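Local atomic coordinates of FLAP endonuclease-1 protein (Methanocaldococcus jannaschii, PDB entry 1A76), a protein that cleaves 5' flaps from branched DNA during replication and repair, acting as a magnesium-dependent structure-specific endonuclease and 5'-3' exonuclease. Residues Trp77-Gly81 / Ser151-Ala157; Ser158-Lys162 / Ala176-Pro182; Lys22-Asp27 / Asp165-Ser171. All coordinates share one frame; numbering follows the deposited sequence.

Interaction 1 of 3, residues Trp77-Gly81 / Ser151-Ala157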
loop_
_atom_site.group_PDB
_atom_site.type_symbol
_atom_site.label_atom_id
_atom_site.label_comp_id
_atom_site.label_asym_id
_atom_site.label_seq_id
_atom_site.Cartn_x
_atom_site.Cartn_y
_atom_site.Cartn_z
ATOM N N TRP A 77 8.608 -1.879 5.813
ATOM C CA TRP A 77 7.835 -2.101 4.604
ATOM C C TRP A 77 6.867 -3.272 4.751
ATOM O O TRP A 77 7.223 -4.340 5.254
ATOM C CB TRP A 77 8.786 -2.341 3.423
ATOM C CG TRP A 77 9.434 -1.084 2.941
ATOM C CD1 TRP A 77 10.406 -0.359 3.580
ATOM C CD2 TRP A 77 9.140 -0.380 1.728
ATOM N NE1 TRP A 77 10.727 0.749 2.838
ATOM C CE2 TRP A 77 9.969 0.762 1.698
ATOM C CE3 TRP A 77 8.253 -0.603 0.663
ATOM C CZ2 TRP A 77 9.941 1.684 0.639
ATOM C CZ3 TRP A 77 8.222 0.311 -0.384
ATOM C CH2 TRP A 77 9.064 1.441 -0.390
ATOM N N VAL A 78 5.634 -3.061 4.313
ATOM C CA VAL A 78 4.621 -4.097 4.395
ATOM C C VAL A 78 4.132 -4.487 3.011
ATOM O O VAL A 78 3.598 -3.663 2.257
ATOM C CB VAL A 78 3.422 -3.640 5.245
ATOM C CG1 VAL A 78 2.515 -4.811 5.521
ATOM C CG2 VAL A 78 3.903 -3.054 6.549
ATOM N N PHE A 79 4.310 -5.764 2.681
ATOM C CA PHE A 79 3.897 -6.263 1.388
ATOM C C PHE A 79 2.645 -7.120 1.492
ATOM O O PHE A 79 2.274 -7.555 2.580
ATOM C CB PHE A 79 5.060 -7.015 0.749
ATOM C CG PHE A 79 6.217 -6.119 0.390
ATOM C CD1 PHE A 79 6.236 -5.435 -0.831
ATOM C CD2 PHE A 79 7.275 -5.933 1.280
ATOM C CE1 PHE A 79 7.290 -4.579 -1.161
ATOM C CE2 PHE A 79 8.336 -5.082 0.965
ATOM C CZ PHE A 79 8.345 -4.402 -0.256
ATOM N N ASP A 80 1.987 -7.328 0.357
ATOM C CA ASP A 80 0.749 -8.100 0.303
ATOM C C ASP A 80 0.977 -9.597 0.428
ATOM O O ASP A 80 0.125 -10.326 0.945
ATOM C CB ASP A 80 0.018 -7.850 -1.026
ATOM C CG ASP A 80 -0.744 -6.539 -1.052
ATOM O OD1 ASP A 80 -0.918 -5.920 0.007
ATOM O OD2 ASP A 80 -1.175 -6.120 -2.142
ATOM N N GLY A 81 2.130 -10.065 -0.032
ATOM C CA GLY A 81 2.367 -11.498 -0.009
ATOM C C GLY A 81 1.483 -11.979 -1.148
ATOM O O GLY A 81 0.455 -12.624 -0.944
ATOM N N SER A 151 -2.485 -11.302 3.950
ATOM C CA SER A 151 -3.278 -10.917 2.787
ATOM C C SER A 151 -3.031 -9.456 2.403
ATOM O O SER A 151 -1.979 -9.122 1.853
ATOM C CB SER A 151 -4.765 -11.145 3.070
ATOM O OG SER A 151 -4.940 -11.706 4.359
ATOM N N GLU A 152 -3.995 -8.587 2.699
ATOM C CA GLU A 152 -3.874 -7.166 2.375
ATOM C C GLU A 152 -2.806 -6.477 3.213
ATOM O O GLU A 152 -2.858 -6.492 4.442
ATOM C CB GLU A 152 -5.213 -6.455 2.584
ATOM C CG GLU A 152 -6.286 -6.867 1.584
ATOM C CD GLU A 152 -6.318 -5.974 0.359
ATOM O OE1 GLU A 152 -5.398 -6.081 -0.482
ATOM O OE2 GLU A 152 -7.265 -5.164 0.238
ATOM N N GLY A 153 -1.841 -5.864 2.536
ATOM C CA GLY A 153 -0.772 -5.177 3.235
ATOM C C GLY A 153 -1.273 -3.969 4.004
ATOM O O GLY A 153 -0.761 -3.658 5.071
ATOM N N GLU A 154 -2.271 -3.281 3.461
ATOM C CA GLU A 154 -2.819 -2.105 4.129
ATOM C C GLU A 154 -3.451 -2.509 5.448
ATOM O O GLU A 154 -3.451 -1.732 6.396
ATOM C CB GLU A 154 -3.851 -1.402 3.241
ATOM C CG GLU A 154 -5.043 -2.250 2.902
ATOM C CD GLU A 154 -4.985 -2.796 1.496
ATOM O OE1 GLU A 154 -3.911 -3.281 1.088
ATOM O OE2 GLU A 154 -6.024 -2.743 0.802
ATOM N N ALA A 155 -3.990 -3.727 5.501
ATOM C CA ALA A 155 -4.605 -4.235 6.728
ATOM C C ALA A 155 -3.543 -4.568 7.748
ATOM O O ALA A 155 -3.713 -4.302 8.925
ATOM C CB ALA A 155 -5.437 -5.473 6.447
ATOM N N GLN A 156 -2.449 -5.169 7.295
ATOM C CA GLN A 156 -1.354 -5.526 8.190
ATOM C C GLN A 156 -0.719 -4.263 8.762
ATOM O O GLN A 156 -0.410 -4.194 9.951
ATOM C CB GLN A 156 -0.290 -6.343 7.447
ATOM C CG GLN A 156 0.965 -6.609 8.269
ATOM C CD GLN A 156 0.719 -7.537 9.454
ATOM O OE1 GLN A 156 -0.168 -8.394 9.415
ATOM N NE2 GLN A 156 1.510 -7.371 10.508
ATOM N N ALA A 157 -0.535 -3.259 7.914
ATOM C CA ALA A 157 0.075 -1.999 8.345
ATOM C C ALA A 157 -0.815 -1.294 9.358
ATOM O O ALA A 157 -0.324 -0.707 10.336
ATOM C CB ALA A 157 0.320 -1.093 7.138
#
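A single hydrogen bond carries the polar part of this contact: the amide of Gly-153, first residue of helix 153-162, donates to the carboxylate of Asp-80 just past the end of strand 74-79. Gly-153 N lies 2.7 Å from Asp-80 OD1, meeting that oxygen on its anti side, 25° out of the carboxylate plane. The carboxylate thus sits at the amino end of the helix and takes its first amide. Glycine suits the position, since a beta carbon at Gly-153 would collide with the same oxygen.

The apolar part belongs to Val-78. Its CG1, trans to the backbone N (chi1 -170°), lies 3.5 Å from Gly-153 O and packs against the CG of Gln-156, the two side chains crossing at about a right angle. CG2 reaches Ala-157 CB at 4.1 Å. The amide end of Gln-156 turns away, its NE2 donating to Thr-271 O.

Like charges also gather here. Asp-80 OD1 stands 4.1 Å from Glu-154 OE1 and 4.5 Å from Glu-152 OE1, a crowding which the bound manganese ion, coordinated by Glu-154 OE1, would be expected to offset. Glu-152 and Glu-154 bind metal and Asp-80 probably does, so strand end and helix start, from the N- and I-domains, meet at the acidic metal site characteristic of the PIN-like nuclease core of FEN1 enzymes.

Interaction 2 of 3, residues Ser158-Lys162 / Ala176-Pro182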
loop_
_atom_site.group_PDB
_atom_site.type_symbol
_atom_site.label_atom_id
_atom_site.label_comp_id
_atom_site.label_asym_id
_atom_site.label_seq_id
_atom_site.Cartn_x
_atom_site.Cartn_y
_atom_site.Cartn_z
ATOM N N SER A 158 -2.124 -1.337 9.120
ATOM C CA SER A 158 -3.054 -0.693 10.035
ATOM C C SER A 158 -2.972 -1.355 11.408
ATOM O O SER A 158 -2.910 -0.668 12.437
ATOM C CB SER A 158 -4.484 -0.772 9.488
ATOM O OG SER A 158 -4.557 -0.185 8.196
ATOM N N TYR A 159 -2.962 -2.687 11.422
ATOM C CA TYR A 159 -2.872 -3.448 12.675
ATOM C C TYR A 159 -1.613 -3.075 13.465
ATOM O O TYR A 159 -1.653 -2.917 14.694
ATOM C CB TYR A 159 -2.865 -4.954 12.369
ATOM C CG TYR A 159 -2.473 -5.849 13.527
ATOM C CD1 TYR A 159 -3.323 -6.017 14.622
ATOM C CD2 TYR A 159 -1.279 -6.585 13.498
ATOM C CE1 TYR A 159 -3.003 -6.904 15.662
ATOM C CE2 TYR A 159 -0.949 -7.477 14.535
ATOM C CZ TYR A 159 -1.820 -7.629 15.608
ATOM O OH TYR A 159 -1.525 -8.499 16.632
ATOM N N MET A 160 -0.492 -2.941 12.765
ATOM C CA MET A 160 0.768 -2.586 13.425
ATOM C C MET A 160 0.681 -1.185 14.037
ATOM O O MET A 160 1.250 -0.902 15.102
ATOM C CB MET A 160 1.919 -2.648 12.420
ATOM C CG MET A 160 2.203 -4.069 11.902
ATOM S SD MET A 160 3.045 -4.165 10.299
ATOM C CE MET A 160 4.709 -3.709 10.744
ATOM N N ALA A 161 -0.035 -0.303 13.355
ATOM C CA ALA A 161 -0.189 1.063 13.844
ATOM C C ALA A 161 -1.144 1.057 15.027
ATOM O O ALA A 161 -0.907 1.726 16.030
ATOM C CB ALA A 161 -0.717 1.965 12.732
ATOM N N LYS A 162 -2.225 0.296 14.908
ATOM C CA LYS A 162 -3.199 0.220 15.989
ATOM C C LYS A 162 -2.528 -0.282 17.268
ATOM O O LYS A 162 -2.779 0.241 18.360
ATOM C CB LYS A 162 -4.356 -0.697 15.588
ATOM C CG LYS A 162 -5.543 0.060 15.010
ATOM C CD LYS A 162 -6.373 -0.801 14.077
ATOM C CE LYS A 162 -7.326 -1.692 14.849
ATOM N NZ LYS A 162 -7.271 -3.099 14.345
ATOM N N ALA A 176 -6.581 2.810 4.748
ATOM C CA ALA A 176 -6.053 2.298 6.014
ATOM C C ALA A 176 -6.948 2.701 7.190
ATOM O O ALA A 176 -6.996 2.023 8.217
ATOM C CB ALA A 176 -4.641 2.829 6.240
ATOM N N LEU A 177 -7.639 3.823 7.039
ATOM C CA LEU A 177 -8.527 4.331 8.071
ATOM C C LEU A 177 -9.655 3.326 8.313
ATOM O O LEU A 177 -10.089 3.122 9.445
ATOM C CB LEU A 177 -9.115 5.680 7.630
ATOM C CG LEU A 177 -8.117 6.840 7.479
ATOM C CD1 LEU A 177 -8.815 8.054 6.887
ATOM C CD2 LEU A 177 -7.507 7.191 8.849
ATOM N N LEU A 178 -10.114 2.694 7.236
ATOM C CA LEU A 178 -11.195 1.709 7.316
ATOM C C LEU A 178 -10.819 0.472 8.132
ATOM O O LEU A 178 -11.699 -0.219 8.667
ATOM C CB LEU A 178 -11.631 1.300 5.907
ATOM C CG LEU A 178 -12.271 2.433 5.100
ATOM C CD1 LEU A 178 -12.667 1.929 3.727
ATOM C CD2 LEU A 178 -13.487 2.956 5.843
ATOM N N TYR A 179 -9.516 0.197 8.232
ATOM C CA TYR A 179 -9.046 -0.950 9.010
ATOM C C TYR A 179 -8.721 -0.525 10.434
ATOM O O TYR A 179 -8.149 -1.288 11.210
ATOM C CB TYR A 179 -7.799 -1.579 8.381
ATOM C CG TYR A 179 -8.061 -2.257 7.064
ATOM C CD1 TYR A 179 -7.968 -1.545 5.875
ATOM C CD2 TYR A 179 -8.393 -3.614 7.005
ATOM C CE1 TYR A 179 -8.200 -2.150 4.662
ATOM C CE2 TYR A 179 -8.627 -4.237 5.777
ATOM C CZ TYR A 179 -8.531 -3.490 4.611
ATOM O OH TYR A 179 -8.797 -4.054 3.383
ATOM N N GLY A 180 -9.095 0.693 10.784
ATOM C CA GLY A 180 -8.829 1.153 12.130
ATOM C C GLY A 180 -7.466 1.792 12.339
ATOM O O GLY A 180 -7.062 1.999 13.483
ATOM N N ALA A 181 -6.738 2.079 11.260
ATOM C CA ALA A 181 -5.433 2.727 11.414
ATOM C C ALA A 181 -5.662 4.062 12.132
ATOM O O ALA A 181 -6.431 4.902 11.660
ATOM C CB ALA A 181 -4.804 2.977 10.066
ATOM N N PRO A 182 -4.973 4.290 13.260
ATOM C CA PRO A 182 -5.178 5.556 13.976
ATOM C C PRO A 182 -4.677 6.761 13.191
ATOM O O PRO A 182 -5.238 7.849 13.276
ATOM C CB PRO A 182 -4.414 5.367 15.293
ATOM C CG PRO A 182 -4.021 3.924 15.330
ATOM C CD PRO A 182 -3.965 3.446 13.922
#
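Ser-158, Lys-162 and Pro-182 bury the most surface where the second half of helix 153-162 meets the loop that leads into strand 183-186. Ser-158 has the largest share, turned toward the loop. Its CB lies 3.6 Å from Tyr-179 CB and nearly as close to the methyl of Ala-181, while its OG, 3.6 Å from Ala-176 CB, lies among the CB atoms of Ala-176, Tyr-179 and Ala-181. The hydroxyl is turned beside its own backbone N (chi1 -57°), a setting from which it bonds to Glu-154 O one helical turn earlier. The polar end is therefore satisfied within the helix, and the serine presents itself to the loop mainly as a small, compact group. Across from it, Ala-176 O is already gripped by two amides, Tyr-179 N and Ala-181 N, which arrive from opposite faces of its plane and hold the turn in shape.

Pro-182 packs through CD and CG: CD lies 3.8 Å from Ala-161 CB and 3.7 Å from Lys-162 N, and CG rests near Lys-162 CA. An alanine here is likely to open a gap beside Ala-161 and leave the aliphatic stem of Lys-162 with less to lean on. The exposed Lys-162 brings its CD within 3.4 Å of Tyr-179 O.

No hydrogen bond links the two segments, so helix and loop are held together by close van der Waals fit, while the hydroxyl of Ser-158 and the carbonyl of Ala-176 spend their bonds on their own side of the contact.

Interaction 3 of 3, residues Lys22-Asp27 / Asp165-Ser171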
loop_
_atom_site.group_PDB
_atom_site.type_symbol
_atom_site.label_atom_id
_atom_site.label_comp_id
_atom_site.label_asym_id
_atom_site.label_seq_id
_atom_site.Cartn_x
_atom_site.Cartn_y
_atom_site.Cartn_z
ATOM N N LYS A 22 9.628 9.403 14.171
ATOM C CA LYS A 22 8.487 8.496 14.147
ATOM C C LYS A 22 8.768 7.187 13.419
ATOM O O LYS A 22 9.605 7.118 12.518
ATOM C CB LYS A 22 7.274 9.166 13.486
ATOM C CG LYS A 22 6.666 10.361 14.247
ATOM C CD LYS A 22 6.492 10.084 15.742
ATOM C CE LYS A 22 5.445 11.018 16.355
ATOM N NZ LYS A 22 5.856 11.558 17.694
ATOM N N LYS A 23 8.071 6.140 13.837
ATOM C CA LYS A 23 8.189 4.842 13.193
ATOM C C LYS A 23 6.955 4.769 12.295
ATOM O O LYS A 23 5.882 5.246 12.684
ATOM C CB LYS A 23 8.128 3.720 14.231
ATOM C CG LYS A 23 9.345 3.639 15.159
ATOM C CD LYS A 23 9.280 2.379 16.015
ATOM C CE LYS A 23 9.842 2.611 17.414
ATOM N NZ LYS A 23 10.316 1.340 18.040
ATOM N N VAL A 24 7.095 4.205 11.097
ATOM C CA VAL A 24 5.942 4.096 10.194
ATOM C C VAL A 24 5.904 2.762 9.470
ATOM O O VAL A 24 6.943 2.170 9.190
ATOM C CB VAL A 24 5.946 5.191 9.080
ATOM C CG1 VAL A 24 5.539 6.542 9.662
ATOM C CG2 VAL A 24 7.342 5.276 8.408
ATOM N N ALA A 25 4.700 2.291 9.168
ATOM C CA ALA A 25 4.545 1.058 8.409
ATOM C C ALA A 25 4.190 1.540 7.004
ATOM O O ALA A 25 3.191 2.230 6.812
ATOM C CB ALA A 25 3.418 0.201 8.986
ATOM N N ILE A 26 5.023 1.212 6.029
ATOM C CA ILE A 26 4.761 1.640 4.663
ATOM C C ILE A 26 3.926 0.644 3.864
ATOM O O ILE A 26 4.255 -0.537 3.805
ATOM C CB ILE A 26 6.063 1.867 3.874
ATOM C CG1 ILE A 26 6.865 3.010 4.491
ATOM C CG2 ILE A 26 5.722 2.215 2.415
ATOM C CD1 ILE A 26 8.272 3.085 3.993
ATOM N N ASP A 27 2.846 1.124 3.252
ATOM C CA ASP A 27 2.026 0.262 2.410
ATOM C C ASP A 27 2.881 0.036 1.157
ATOM O O ASP A 27 2.922 0.880 0.252
ATOM C CB ASP A 27 0.716 0.949 2.033
ATOM C CG ASP A 27 -0.154 0.079 1.143
ATOM O OD1 ASP A 27 0.396 -0.731 0.364
ATOM O OD2 ASP A 27 -1.387 0.205 1.222
ATOM N N ASP A 165 3.045 -0.220 17.459
ATOM C CA ASP A 165 4.385 -0.594 17.034
ATOM C C ASP A 165 4.940 0.483 16.103
ATOM O O ASP A 165 6.155 0.676 16.004
ATOM C CB ASP A 165 4.351 -1.952 16.337
ATOM C CG ASP A 165 4.297 -3.105 17.323
ATOM O OD1 ASP A 165 4.394 -2.859 18.550
ATOM O OD2 ASP A 165 4.156 -4.255 16.872
ATOM N N VAL A 166 4.035 1.176 15.412
ATOM C CA VAL A 166 4.410 2.266 14.518
ATOM C C VAL A 166 3.403 3.384 14.744
ATOM O O VAL A 166 2.274 3.138 15.173
ATOM C CB VAL A 166 4.370 1.846 13.023
ATOM C CG1 VAL A 166 5.457 0.826 12.744
ATOM C CG2 VAL A 166 2.988 1.298 12.667
ATOM N N TRP A 167 3.814 4.610 14.435
ATOM C CA TRP A 167 2.971 5.782 14.630
ATOM C C TRP A 167 1.875 5.951 13.576
ATOM O O TRP A 167 0.786 6.453 13.868
ATOM C CB TRP A 167 3.849 7.024 14.636
ATOM C CG TRP A 167 3.144 8.265 15.071
ATOM C CD1 TRP A 167 2.633 8.534 16.312
ATOM C CD2 TRP A 167 2.912 9.430 14.279
ATOM N NE1 TRP A 167 2.096 9.805 16.341
ATOM C CE2 TRP A 167 2.256 10.376 15.105
ATOM C CE3 TRP A 167 3.195 9.772 12.948
ATOM C CZ2 TRP A 167 1.883 11.636 14.642
ATOM C CZ3 TRP A 167 2.822 11.021 12.495
ATOM C CH2 TRP A 167 2.172 11.940 13.340
ATOM N N ALA A 168 2.171 5.537 12.348
ATOM C CA ALA A 168 1.214 5.674 11.270
ATOM C C ALA A 168 1.512 4.771 10.088
ATOM O O ALA A 168 2.578 4.128 10.002
ATOM C CB ALA A 168 1.171 7.138 10.795
ATOM N N VAL A 169 0.546 4.735 9.178
ATOM C CA VAL A 169 0.670 3.968 7.950
ATOM C C VAL A 169 0.982 4.992 6.857
ATOM O O VAL A 169 0.332 6.034 6.763
ATOM C CB VAL A 169 -0.659 3.235 7.616
ATOM C CG1 VAL A 169 -0.628 2.693 6.186
ATOM C CG2 VAL A 169 -0.897 2.114 8.627
ATOM N N VAL A 170 2.004 4.719 6.062
ATOM C CA VAL A 170 2.357 5.602 4.966
ATOM C C VAL A 170 1.697 5.054 3.700
ATOM O O VAL A 170 1.872 3.886 3.344
ATOM C CB VAL A 170 3.881 5.677 4.789
ATOM C CG1 VAL A 170 4.227 6.374 3.474
ATOM C CG2 VAL A 170 4.492 6.416 5.968
ATOM N N SER A 171 0.904 5.894 3.042
ATOM C CA SER A 171 0.207 5.493 1.831
ATOM C C SER A 171 -0.444 6.705 1.159
ATOM O O SER A 171 -0.605 7.746 1.783
ATOM C CB SER A 171 -0.873 4.461 2.171
ATOM O OG SER A 171 -1.620 4.123 1.011
HETATM O O HOH W 1 -2.954 2.094 1.745
HETATM O O HOH W 2 2.978 3.519 0.739
#
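Two torsions bring Lys-22 and Trp-167 together: the indole extends trans to its own backbone N (chi1 -170°), and the lysine folds at chi2 (-46°) to run over one ring face. The pair stands at the start of a parallel strand pairing, 23-27 beside 168-170, in the central sheet of the PIN-like nuclease core, joining the N-domain to the I-domain. Lys-22 CE lies 3.5 Å from the centroid of the five-membered ring of Trp-167, almost on the ring normal, as a CH-pi contact. Lys-22 NZ follows at 4.6 Å from that centroid, a cation-pi pairing; Arg-183 makes a second one with the same tryptophan.

Ala-25 uses both its N and its O on this neighbour, its N donating to Ala-168 O and its O accepting from Val-170 N, each at 2.9 Å. Earlier, Trp-167 N reaches Lys-23 O from above the carbonyl plane, 40° out of it; Ala-168 N, buried nearby, has no partner in the model.

The two faces of the sheet differ in their packing. Val-170 CG2 packs against Val-24 CB at 3.6 Å, and its CB lies alongside Ile-26 CG1, both side chains pointing the same way. On the face of Ala-25, that methyl meets Val-166 CG2, and Ala-157 of helix 153-162 packs over it.

Asp-27, a predicted magnesium ligand, closes the pairing. Its N bonds to Val-170 O and its OD1 caps Asn-30 N, while one water donates to OD2 at 2.5 Å and bridges to Ser-171 OG, also at 2.5 Å, a hydroxyl that is also bonded to Asp-173 N.

How the interactions relate
Helix 153-162 ties the three contacts together: interaction 1 uses its first turn, interaction 2 its second half, and the chain then runs on into the strand of interaction 3. Strands 74-79 and 23-27 are neighbours, with Val-78 N 2.9 Å from Ile-26 O, probably a hydrogen bond, so interactions 1 and 3 reach the same sheet. The side chain of Glu-154 is about 2 Å and that of Asp-27 about 4 Å from a bound manganese ion, and Glu-154 CB comes within 3.6 Å of Asp-27 OD2. Tyr-179 of interaction 2 packs its CE1 3.6 Å from Glu-154 CG; its side chain lies about 7 Å from the manganese, consistent with a second-shell place beside Glu-152 and Glu-154.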